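Local coordinates for protein AGR_L_2016p (Agrobacterium tumefaciens, PDB 2GVH) that probably hydrolyses acyl-CoA thioesters to free carboxylic acids and coenzyme A, carrying two hotdog-type thioesterase domains in one chain, at residues B[33-36]-B[41-44]; B[45-50]-B[87-92]; B[112-115]-B[120-123]; B[160-165]-B[183-188]. All coordinates share one frame; numbering follows the deposited sequence.

Contact 1 of 4, residues B[33-36]-B[41-44]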
loop_
_atom_site.group_PDB
_atom_site.type_symbol
_atom_site.label_atom_id
_atom_site.label_comp_id
_atom_site.label_asym_id
_atom_site.label_seq_id
_atom_site.Cartn_x
_atom_site.Cartn_y
_atom_site.Cartn_z
ATOM N N ASP B 33 -9.084 -8.826 -8.817
ATOM C CA ASP B 33 -8.584 -7.468 -8.823
ATOM C C ASP B 33 -9.055 -6.701 -10.051
ATOM O O ASP B 33 -9.158 -7.243 -11.125
ATOM C CB ASP B 33 -7.075 -7.472 -8.780
ATOM C CG ASP B 33 -6.495 -6.105 -8.380
ATOM O OD1 ASP B 33 -7.258 -5.214 -7.896
ATOM O OD2 ASP B 33 -5.265 -5.912 -8.558
ATOM N N ILE B 34 -9.352 -5.432 -9.888
ATOM C CA ILE B 34 -9.762 -4.594 -11.015
ATOM C C ILE B 34 -8.633 -3.745 -11.524
ATOM O O ILE B 34 -7.992 -3.092 -10.739
ATOM C CB ILE B 34 -10.849 -3.646 -10.609
ATOM C CG1 ILE B 34 -12.034 -4.427 -10.118
ATOM C CG2 ILE B 34 -11.265 -2.761 -11.796
ATOM C CD1 ILE B 34 -12.622 -3.772 -8.944
ATOM N N VAL B 35 -8.404 -3.738 -12.834
ATOM C CA VAL B 35 -7.500 -2.740 -13.447
ATOM C C VAL B 35 -8.379 -1.767 -14.229
ATOM O O VAL B 35 -9.006 -2.163 -15.205
ATOM C CB VAL B 35 -6.499 -3.409 -14.423
ATOM C CG1 VAL B 35 -5.637 -2.387 -15.118
ATOM C CG2 VAL B 35 -5.642 -4.397 -13.718
ATOM N N PHE B 36 -8.428 -0.516 -13.813
ATOM C CA PHE B 36 -9.254 0.501 -14.497
ATOM C C PHE B 36 -8.696 1.017 -15.823
ATOM O O PHE B 36 -7.481 1.071 -15.996
ATOM C CB PHE B 36 -9.472 1.713 -13.581
ATOM C CG PHE B 36 -10.443 1.469 -12.484
ATOM C CD1 PHE B 36 -10.029 0.939 -11.271
ATOM C CD2 PHE B 36 -11.781 1.749 -12.662
ATOM C CE1 PHE B 36 -10.952 0.683 -10.238
ATOM C CE2 PHE B 36 -12.707 1.499 -11.639
ATOM C CZ PHE B 36 -12.293 0.970 -10.431
ATOM N N ASN B 41 -0.005 2.172 -14.622
ATOM C CA ASN B 41 0.846 1.623 -13.552
ATOM C C ASN B 41 0.363 0.249 -13.074
ATOM O O ASN B 41 1.133 -0.724 -13.029
ATOM C CB ASN B 41 0.933 2.606 -12.365
ATOM C CG ASN B 41 1.854 2.106 -11.251
ATOM O OD1 ASN B 41 2.988 1.677 -11.510
ATOM N ND2 ASN B 41 1.363 2.153 -10.007
ATOM N N HIS B 42 -0.917 0.176 -12.736
ATOM C CA HIS B 42 -1.516 -1.089 -12.368
ATOM C C HIS B 42 -1.458 -2.095 -13.535
ATOM O O HIS B 42 -1.101 -3.282 -13.366
ATOM C CB HIS B 42 -2.946 -0.877 -11.875
ATOM C CG HIS B 42 -3.460 -1.995 -11.028
ATOM N ND1 HIS B 42 -4.804 -2.220 -10.831
ATOM C CD2 HIS B 42 -2.810 -2.960 -10.334
ATOM C CE1 HIS B 42 -4.962 -3.267 -10.041
ATOM N NE2 HIS B 42 -3.768 -3.734 -9.722
ATOM N N HIS B 43 -1.782 -1.610 -14.727
ATOM C CA HIS B 43 -1.733 -2.462 -15.903
ATOM C C HIS B 43 -0.337 -3.062 -16.017
ATOM O O HIS B 43 -0.181 -4.283 -16.042
ATOM C CB HIS B 43 -2.094 -1.670 -17.163
ATOM C CG HIS B 43 -2.395 -2.538 -18.345
ATOM N ND1 HIS B 43 -1.406 -3.126 -19.109
ATOM C CD2 HIS B 43 -3.571 -2.927 -18.891
ATOM C CE1 HIS B 43 -1.957 -3.834 -20.076
ATOM N NE2 HIS B 43 -3.270 -3.730 -19.965
ATOM N N GLY B 44 0.659 -2.179 -16.017
ATOM C CA GLY B 44 2.056 -2.547 -16.230
ATOM C C GLY B 44 2.640 -3.454 -15.163
ATOM O O GLY B 44 3.617 -4.152 -15.418
#
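Asp33, Ile34 and Val35 form a shallow seat for the imidazole of His42, where the first strand, 29-35, of the first hotdog domain meets the short helix 40-46 that leads toward the long central helix. The dense part of the contact lies on this one ring. With CG anti to the backbone N (chi1 -159°), the His42 side chain reaches off the helix straight at the strand, and its outer edge arrives first. CE1 sits 3.1 Å from Ile34 O, which lies in the ring plane. Next to it, NE2 gives a weak, strongly bent hydrogen bond of 2.9 Å to Asp33 OD2, with 120° at the hydrogen; carboxylate and ring are turned 58° apart. Val35 CG2 lies over one face of the imidazole, a CH-pi contact 4.0 Å from the ring centroid and offset toward the rim. On the other side of Val35 the fit is looser. There CG1 merely approaches the backbone and CB of His43, whose partly exposed ring turns off to lie beside Phe47. Asn41 of the second subunit packs on His42, placing this corner at an interface between subunits. Within the strand, Asp33 OD1 also receives a weak, bent bond from Ile34 N, 2.9 Å long, while OD2 faces the histidine.

Contact 2 of 4, residues B[45-50]-B[87-92]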
loop_
_atom_site.group_PDB
_atom_site.type_symbol
_atom_site.label_atom_id
_atom_site.label_comp_id
_atom_site.label_asym_id
_atom_site.label_seq_id
_atom_site.Cartn_x
_atom_site.Cartn_y
_atom_site.Cartn_z
ATOM N N THR B 45 2.049 -3.429 -13.965
ATOM C CA THR B 45 2.521 -4.250 -12.862
ATOM C C THR B 45 1.718 -5.522 -12.726
ATOM O O THR B 45 2.268 -6.574 -12.407
ATOM C CB THR B 45 2.480 -3.511 -11.505
ATOM O OG1 THR B 45 1.171 -2.966 -11.276
ATOM C CG2 THR B 45 3.538 -2.426 -11.451
ATOM N N LEU B 46 0.418 -5.422 -12.964
ATOM C CA LEU B 46 -0.448 -6.580 -12.859
ATOM C C LEU B 46 -0.223 -7.560 -14.005
ATOM O O LEU B 46 -0.208 -8.761 -13.795
ATOM C CB LEU B 46 -1.904 -6.153 -12.788
ATOM C CG LEU B 46 -2.800 -7.296 -12.339
ATOM C CD1 LEU B 46 -3.649 -6.883 -11.189
ATOM C CD2 LEU B 46 -3.638 -7.718 -13.500
ATOM N N PHE B 47 -0.063 -7.061 -15.223
ATOM C CA PHE B 47 0.369 -7.922 -16.312
ATOM C C PHE B 47 1.883 -7.842 -16.308
ATOM O O PHE B 47 2.534 -7.233 -17.180
ATOM C CB PHE B 47 -0.258 -7.469 -17.616
ATOM C CG PHE B 47 -1.753 -7.495 -17.594
ATOM C CD1 PHE B 47 -2.431 -8.698 -17.646
ATOM C CD2 PHE B 47 -2.485 -6.309 -17.519
ATOM C CE1 PHE B 47 -3.803 -8.737 -17.623
ATOM C CE2 PHE B 47 -3.862 -6.328 -17.516
ATOM C CZ PHE B 47 -4.524 -7.557 -17.560
ATOM N N GLY B 48 2.431 -8.447 -15.266
ATOM C CA GLY B 48 3.818 -8.253 -14.853
ATOM C C GLY B 48 3.907 -8.921 -13.503
ATOM O O GLY B 48 3.134 -9.865 -13.201
ATOM N N GLY B 49 4.813 -8.408 -12.679
ATOM C CA GLY B 49 5.202 -9.061 -11.431
ATOM C C GLY B 49 4.078 -9.156 -10.421
ATOM O O GLY B 49 3.947 -10.159 -9.711
ATOM N N THR B 50 3.252 -8.121 -10.361
ATOM C CA THR B 50 2.183 -8.129 -9.419
ATOM C C THR B 50 1.221 -9.233 -9.771
ATOM O O THR B 50 0.732 -9.963 -8.859
ATOM C CB THR B 50 1.482 -6.783 -9.342
ATOM O OG1 THR B 50 2.448 -5.791 -8.971
ATOM C CG2 THR B 50 0.407 -6.795 -8.285
ATOM N N ILE B 87 -6.598 -1.481 -22.264
ATOM C CA ILE B 87 -7.963 -1.255 -21.762
ATOM C C ILE B 87 -8.106 -1.601 -20.251
ATOM O O ILE B 87 -7.102 -1.822 -19.530
ATOM C CB ILE B 87 -9.003 -2.064 -22.627
ATOM N N GLY B 88 -9.345 -1.656 -19.768
ATOM C CA GLY B 88 -9.592 -2.017 -18.366
ATOM C C GLY B 88 -10.076 -3.440 -18.218
ATOM O O GLY B 88 -10.774 -3.934 -19.107
ATOM N N HIS B 89 -9.744 -4.092 -17.094
ATOM C CA HIS B 89 -10.071 -5.506 -16.901
ATOM C C HIS B 89 -10.539 -5.891 -15.475
ATOM O O HIS B 89 -9.997 -5.449 -14.469
ATOM C CB HIS B 89 -8.839 -6.372 -17.240
ATOM C CG HIS B 89 -8.439 -6.335 -18.681
ATOM N ND1 HIS B 89 -7.623 -5.351 -19.207
ATOM C CD2 HIS B 89 -8.756 -7.155 -19.712
ATOM C CE1 HIS B 89 -7.450 -5.572 -20.499
ATOM N NE2 HIS B 89 -8.126 -6.660 -20.826
ATOM N N ILE B 90 -11.525 -6.757 -15.371
ATOM C CA ILE B 90 -11.663 -7.480 -14.119
ATOM C C ILE B 90 -10.833 -8.743 -14.200
ATOM O O ILE B 90 -11.022 -9.542 -15.117
ATOM C CB ILE B 90 -13.080 -7.893 -13.784
ATOM C CG1 ILE B 90 -13.958 -6.683 -13.590
ATOM C CG2 ILE B 90 -13.058 -8.645 -12.498
ATOM C CD1 ILE B 90 -15.450 -7.020 -13.578
ATOM N N VAL B 91 -9.936 -8.932 -13.239
ATOM C CA VAL B 91 -8.967 -10.036 -13.314
ATOM C C VAL B 91 -9.194 -11.042 -12.224
ATOM O O VAL B 91 -9.168 -10.704 -11.044
ATOM C CB VAL B 91 -7.507 -9.501 -13.304
ATOM C CG1 VAL B 91 -6.552 -10.566 -13.658
ATOM C CG2 VAL B 91 -7.399 -8.458 -14.366
ATOM N N GLU B 92 -9.428 -12.273 -12.606
ATOM C CA GLU B 92 -9.765 -13.289 -11.632
ATOM C C GLU B 92 -8.676 -14.311 -11.483
ATOM O O GLU B 92 -8.248 -14.891 -12.452
ATOM C CB GLU B 92 -11.055 -13.994 -12.021
ATOM C CG GLU B 92 -11.636 -14.823 -10.893
ATOM C CD GLU B 92 -12.896 -15.597 -11.262
ATOM O OE1 GLU B 92 -13.412 -15.448 -12.375
ATOM O OE2 GLU B 92 -13.370 -16.398 -10.434
#
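Leu46 and Val91 mark the nearest backbone approach between segments 45-50 and 87-92, yet their CA atoms remain 9.2 Å apart, a gap that side chains must bridge. Segment 45-50 is a kink between two helices: Phe47 leaves the helical path at the centre of an inverse gamma turn, Gly48 takes the N-cap position of helix 49-67, and Thr50 N reaches back to Thr45 O at 2.7 Å. Segment 87-92 runs from a loop into the extended strand 89-100. Leu46, at the end of helix 40-46, and Phe47, in the turn, both point at the strand and meet the alternate residues His89 and Val91, both directed back at them. Leu46 CD2 touches Val91 CG2 at 3.9 Å, and the same methyl lies over the centre of the Phe47 ring. With CG anti to its carbonyl carbon (chi1 -60°), Phe47 sends its ring toward His89 and presents its edge to the imidazole face in a T-shaped stack, centroids 5.6 Å apart and planes at 76°. CZ leads, 4.1 Å from His89 ND1. This buried cluster lies between helix 40-46 and the sheet of the first hotdog domain: Met111 and Ala113 of strand 104-115 continue its floor, Asp33 and Val35 of strand 29-35 flank Leu46, and Pro84 borders both rings.

Contact 3 of 4, residues B[112-115]-B[120-123]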
loop_
_atom_site.group_PDB
_atom_site.type_symbol
_atom_site.label_atom_id
_atom_site.label_comp_id
_atom_site.label_asym_id
_atom_site.label_seq_id
_atom_site.Cartn_x
_atom_site.Cartn_y
_atom_site.Cartn_z
ATOM N N VAL B 112 -7.359 -15.087 -15.311
ATOM C CA VAL B 112 -8.153 -14.696 -16.435
ATOM C C VAL B 112 -8.552 -13.214 -16.408
ATOM O O VAL B 112 -9.147 -12.725 -15.471
ATOM C CB VAL B 112 -9.408 -15.539 -16.501
ATOM C CG1 VAL B 112 -10.296 -15.024 -17.627
ATOM C CG2 VAL B 112 -9.038 -17.034 -16.696
ATOM N N ALA B 113 -8.248 -12.509 -17.469
ATOM C CA ALA B 113 -8.619 -11.128 -17.542
ATOM C C ALA B 113 -9.766 -10.985 -18.508
ATOM O O ALA B 113 -9.695 -11.501 -19.621
ATOM C CB ALA B 113 -7.427 -10.306 -17.990
ATOM N N GLU B 114 -10.827 -10.298 -18.089
ATOM C CA GLU B 114 -11.959 -9.996 -18.958
ATOM C C GLU B 114 -12.130 -8.491 -19.062
ATOM O O GLU B 114 -12.067 -7.822 -18.040
ATOM C CB GLU B 114 -13.222 -10.624 -18.390
ATOM C CG GLU B 114 -13.317 -12.099 -18.631
ATOM C CD GLU B 114 -14.512 -12.768 -17.952
ATOM O OE1 GLU B 114 -15.593 -12.138 -17.811
ATOM O OE2 GLU B 114 -14.359 -13.952 -17.564
ATOM N N THR B 115 -12.357 -7.946 -20.261
ATOM C CA THR B 115 -12.541 -6.510 -20.382
ATOM C C THR B 115 -13.713 -6.106 -19.519
ATOM O O THR B 115 -14.662 -6.871 -19.362
ATOM C CB THR B 115 -12.828 -6.002 -21.821
ATOM O OG1 THR B 115 -13.929 -6.709 -22.374
ATOM C CG2 THR B 115 -11.646 -6.150 -22.707
ATOM N N GLN B 120 -14.773 -9.499 -22.659
ATOM C CA GLN B 120 -14.061 -10.384 -23.554
ATOM C C GLN B 120 -12.853 -10.912 -22.819
ATOM O O GLN B 120 -12.115 -10.137 -22.191
ATOM C CB GLN B 120 -13.578 -9.635 -24.770
ATOM C CG GLN B 120 -14.591 -8.701 -25.409
ATOM C CD GLN B 120 -13.905 -7.712 -26.332
ATOM O OE1 GLN B 120 -12.704 -7.457 -26.181
ATOM N NE2 GLN B 120 -14.657 -7.113 -27.244
ATOM N N GLN B 121 -12.626 -12.221 -22.902
ATOM C CA GLN B 121 -11.468 -12.804 -22.267
ATOM C C GLN B 121 -10.198 -12.479 -23.061
ATOM O O GLN B 121 -10.088 -12.825 -24.234
ATOM C CB GLN B 121 -11.606 -14.290 -22.155
ATOM C CG GLN B 121 -12.971 -14.809 -21.869
ATOM C CD GLN B 121 -12.926 -16.317 -21.938
ATOM O OE1 GLN B 121 -13.108 -16.912 -23.015
ATOM N NE2 GLN B 121 -12.588 -16.949 -20.813
ATOM N N HIS B 122 -9.239 -11.826 -22.402
ATOM C CA HIS B 122 -8.030 -11.379 -23.055
ATOM C C HIS B 122 -6.812 -12.172 -22.653
ATOM O O HIS B 122 -5.841 -12.262 -23.409
ATOM C CB HIS B 122 -7.754 -9.925 -22.752
ATOM C CG HIS B 122 -8.367 -9.001 -23.731
ATOM N ND1 HIS B 122 -8.108 -7.651 -23.737
ATOM C CD2 HIS B 122 -9.237 -9.227 -24.741
ATOM C CE1 HIS B 122 -8.804 -7.081 -24.703
ATOM N NE2 HIS B 122 -9.494 -8.019 -25.329
ATOM N N THR B 123 -6.817 -12.708 -21.449
ATOM C CA THR B 123 -5.711 -13.573 -21.048
ATOM C C THR B 123 -6.246 -14.800 -20.391
ATOM O O THR B 123 -7.383 -14.844 -19.973
ATOM C CB THR B 123 -4.701 -12.986 -19.990
ATOM O OG1 THR B 123 -5.323 -12.925 -18.705
ATOM C CG2 THR B 123 -4.085 -11.612 -20.403
#
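Thr115 meets Gln120 and His122 with different branches of its side chain, and its chi1 of 54° decides which goes where. OG1 stands between the backbone N and the carbonyl carbon, and there it receives Gln120 N in a practically straight hydrogen bond of 2.9 Å. The same hydroxyl bonds to Ile117 O in the intervening turn, so one oxygen ties both the turn and the returning chain. The methyl CG2, anti to the carbonyl carbon, rests over one face of the His122 imidazole, 3.9 Å from its centroid and offset toward CE1. Gln120, extended beyond CG, passes Thr115 at a slant, and its OE1 receives a weak, long bond from His122 NE2. These residues close the beta hairpin of strands 104-115 and 121-133 in the first hotdog sheet. Its backbone is stitched by His122 N to Ala113 O at 2.8 Å, nearly linear, and by Thr115 N to Gln120 O. Between those bonds Glu114 and Gln121 form a non-hydrogen-bonded pair with CA atoms 4.4 Å apart; their side chains run along one face, CG 4.2 Å from CG, and the extended Glu114 chain carries OE1 to a salt bridge with Arg119. The other face carries Ala113 and Thr123. Thr123 also holds OG1 between its backbone N and carbonyl carbon (chi1 72°), and the hydroxyl takes a weak bond from Ala113 N at 3.2 Å, with Met111 O as a second weak partner. Val112 CG1 lies 3.7 Å from Thr123 O.

Contact 4 of 4, residues B[160-165]-B[183-188]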
loop_
_atom_site.group_PDB
_atom_site.type_symbol
_atom_site.label_atom_id
_atom_site.label_comp_id
_atom_site.label_asym_id
_atom_site.label_seq_id
_atom_site.Cartn_x
_atom_site.Cartn_y
_atom_site.Cartn_z
ATOM N N VAL B 160 -21.007 -13.874 -7.485
ATOM C CA VAL B 160 -19.581 -13.750 -7.221
ATOM C C VAL B 160 -19.227 -14.148 -5.784
ATOM O O VAL B 160 -19.811 -13.598 -4.853
ATOM C CB VAL B 160 -19.130 -12.243 -7.321
ATOM C CG1 VAL B 160 -17.686 -12.176 -7.290
ATOM C CG2 VAL B 160 -19.621 -11.607 -8.618
ATOM N N THR B 161 -18.245 -15.039 -5.606
ATOM C CA THR B 161 -17.698 -15.395 -4.283
ATOM C C THR B 161 -16.199 -15.135 -4.331
ATOM O O THR B 161 -15.498 -15.827 -5.040
ATOM C CB THR B 161 -17.859 -16.906 -4.016
ATOM O OG1 THR B 161 -19.248 -17.236 -4.019
ATOM C CG2 THR B 161 -17.159 -17.366 -2.682
HETATM N N MSE B 162 -15.684 -14.144 -3.606
HETATM C CA MSE B 162 -14.252 -13.824 -3.708
HETATM C C MSE B 162 -13.600 -13.629 -2.355
HETATM O O MSE B 162 -14.246 -13.152 -1.424
HETATM C CB MSE B 162 -14.040 -12.624 -4.608
HETATM C CG MSE B 162 -14.377 -11.281 -3.933
HETATM SE SE MSE B 162 -14.355 -9.732 -5.261
HETATM C CE MSE B 162 -15.765 -10.241 -5.886
ATOM N N VAL B 163 -12.324 -13.986 -2.241
ATOM C CA VAL B 163 -11.584 -13.824 -0.978
ATOM C C VAL B 163 -10.404 -12.854 -1.121
ATOM O O VAL B 163 -10.013 -12.492 -2.209
ATOM C CB VAL B 163 -11.072 -15.164 -0.397
ATOM C CG1 VAL B 163 -12.148 -16.210 -0.368
ATOM C CG2 VAL B 163 -9.924 -15.652 -1.197
ATOM N N GLU B 164 -9.853 -12.451 0.006
ATOM C CA GLU B 164 -8.653 -11.631 0.057
ATOM C C GLU B 164 -8.131 -11.804 1.474
ATOM O O GLU B 164 -8.889 -12.170 2.387
ATOM C CB GLU B 164 -8.964 -10.152 -0.225
ATOM C CG GLU B 164 -7.727 -9.218 -0.330
ATOM C CD GLU B 164 -6.533 -9.816 -1.095
ATOM O OE1 GLU B 164 -5.793 -10.646 -0.521
ATOM O OE2 GLU B 164 -6.333 -9.446 -2.267
ATOM N N ILE B 165 -6.848 -11.551 1.668
ATOM C CA ILE B 165 -6.289 -11.606 3.008
ATOM C C ILE B 165 -6.432 -10.244 3.629
ATOM O O ILE B 165 -6.517 -9.254 2.909
ATOM C CB ILE B 165 -4.834 -11.991 2.955
ATOM C CG1 ILE B 165 -4.739 -13.473 2.659
ATOM C CG2 ILE B 165 -4.145 -11.726 4.283
ATOM C CD1 ILE B 165 -3.466 -13.833 1.994
ATOM N N ILE B 183 -15.802 -2.484 4.360
ATOM C CA ILE B 183 -16.863 -1.955 3.537
ATOM C C ILE B 183 -16.320 -1.866 2.123
ATOM O O ILE B 183 -17.002 -2.244 1.168
ATOM C CB ILE B 183 -17.342 -0.595 4.047
ATOM C CG1 ILE B 183 -18.334 -0.761 5.197
ATOM C CG2 ILE B 183 -18.062 0.257 2.944
ATOM C CD1 ILE B 183 -18.462 0.520 6.014
ATOM N N ALA B 184 -15.079 -1.417 1.995
ATOM C CA ALA B 184 -14.504 -1.151 0.664
ATOM C C ALA B 184 -14.379 -2.473 -0.092
ATOM O O ALA B 184 -14.642 -2.550 -1.266
ATOM C CB ALA B 184 -13.173 -0.461 0.774
ATOM N N TYR B 185 -14.052 -3.536 0.603
ATOM C CA TYR B 185 -14.015 -4.825 -0.045
ATOM C C TYR B 185 -15.422 -5.200 -0.526
ATOM O O TYR B 185 -15.594 -5.724 -1.627
ATOM C CB TYR B 185 -13.387 -5.875 0.860
ATOM C CG TYR B 185 -13.130 -7.184 0.155
ATOM C CD1 TYR B 185 -12.083 -7.319 -0.765
ATOM C CD2 TYR B 185 -13.952 -8.282 0.373
ATOM C CE1 TYR B 185 -11.845 -8.530 -1.449
ATOM C CE2 TYR B 185 -13.729 -9.478 -0.295
ATOM C CZ TYR B 185 -12.695 -9.608 -1.204
ATOM O OH TYR B 185 -12.527 -10.846 -1.837
HETATM N N MSE B 186 -16.440 -4.831 0.227
HETATM C CA MSE B 186 -17.764 -5.218 -0.164
HETATM C C MSE B 186 -18.144 -4.471 -1.403
HETATM O O MSE B 186 -18.810 -5.005 -2.272
HETATM C CB MSE B 186 -18.764 -4.947 0.943
HETATM C CG MSE B 186 -18.556 -5.798 2.136
HETATM SE SE MSE B 186 -19.642 -5.112 3.606
HETATM C CE MSE B 186 -21.316 -6.074 3.211
ATOM N N THR B 187 -17.723 -3.232 -1.477
ATOM C CA THR B 187 -17.976 -2.399 -2.608
ATOM C C THR B 187 -17.255 -2.919 -3.834
ATOM O O THR B 187 -17.863 -3.080 -4.879
ATOM C CB THR B 187 -17.543 -0.940 -2.318
ATOM O OG1 THR B 187 -18.164 -0.520 -1.111
ATOM C CG2 THR B 187 -18.025 -0.010 -3.410
ATOM N N LYS B 188 -15.956 -3.155 -3.732
ATOM C CA LYS B 188 -15.237 -3.925 -4.767
ATOM C C LYS B 188 -16.093 -5.104 -5.279
ATOM O O LYS B 188 -16.362 -5.190 -6.465
ATOM C CB LYS B 188 -13.908 -4.426 -4.245
ATOM C CG LYS B 188 -12.992 -4.916 -5.326
ATOM C CD LYS B 188 -11.786 -5.546 -4.729
ATOM C CE LYS B 188 -10.525 -5.090 -5.422
ATOM N NZ LYS B 188 -9.385 -5.669 -4.652
#
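Tyr185, on the central helix 179-198 of the second hotdog domain, drives its ring against Met162 and Glu164 of strand 160-165, the first strand of the sheet that wraps this helix. On one side Glu164 CB lies 3.5 Å from Tyr185 CE1. On the other, the selenomethionine Met162 comes alongside: its SE is 5.1 Å from the ring centroid in an oblique Met-aromatic contact, and Met162 O sits in the ring plane at the edge. The phenol oxygen ends close to the strand backbone around Val163, although its modelled position is too tight against Met162 CG to be relied on. Tyr185 gets there because CG is anti to the backbone N (chi1 -171°), which throws the ring off the helix and across to the strand. Farther out, Val222 and Ala224 of strand 220-231 pack on the same ring, while Ala189 and Val192 of the same helix pack on Met162. Lys188 extends its chain toward the strand, NZ remaining 5.4 Å from Glu164 OE2, a distance at which the opposite charges may attract weakly. Glu164 itself bends away at chi2: OE2 forms a salt bridge with Arg57 of helix 49-67 in the first domain, and OE1 uses its anti lone pair to accept Ile165 N at 2.6 Å.

Overall arrangement
Contacts 1, 2 and 3 follow one another along the chain within the first hotdog domain, and contact 4 comes last, in the second. Contacts 1 and 2 share helix 40-46, with centres about 5 Å apart, and backbone bonds join their strands 29-35 and 89-100. Contact 3, centred about 10 Å from contact 2, continues the same sheet through strand 104-115. Contact 4 has its centre about 17 Å from those of contacts 1 and 2, yet it touches contact 1 where Ile34 packs on Lys188. The first strands of the two sheets, 29-35 and 160-165, also bond through Arg30 and Val163, consistent with two domains set side by side, as in a double hotdog.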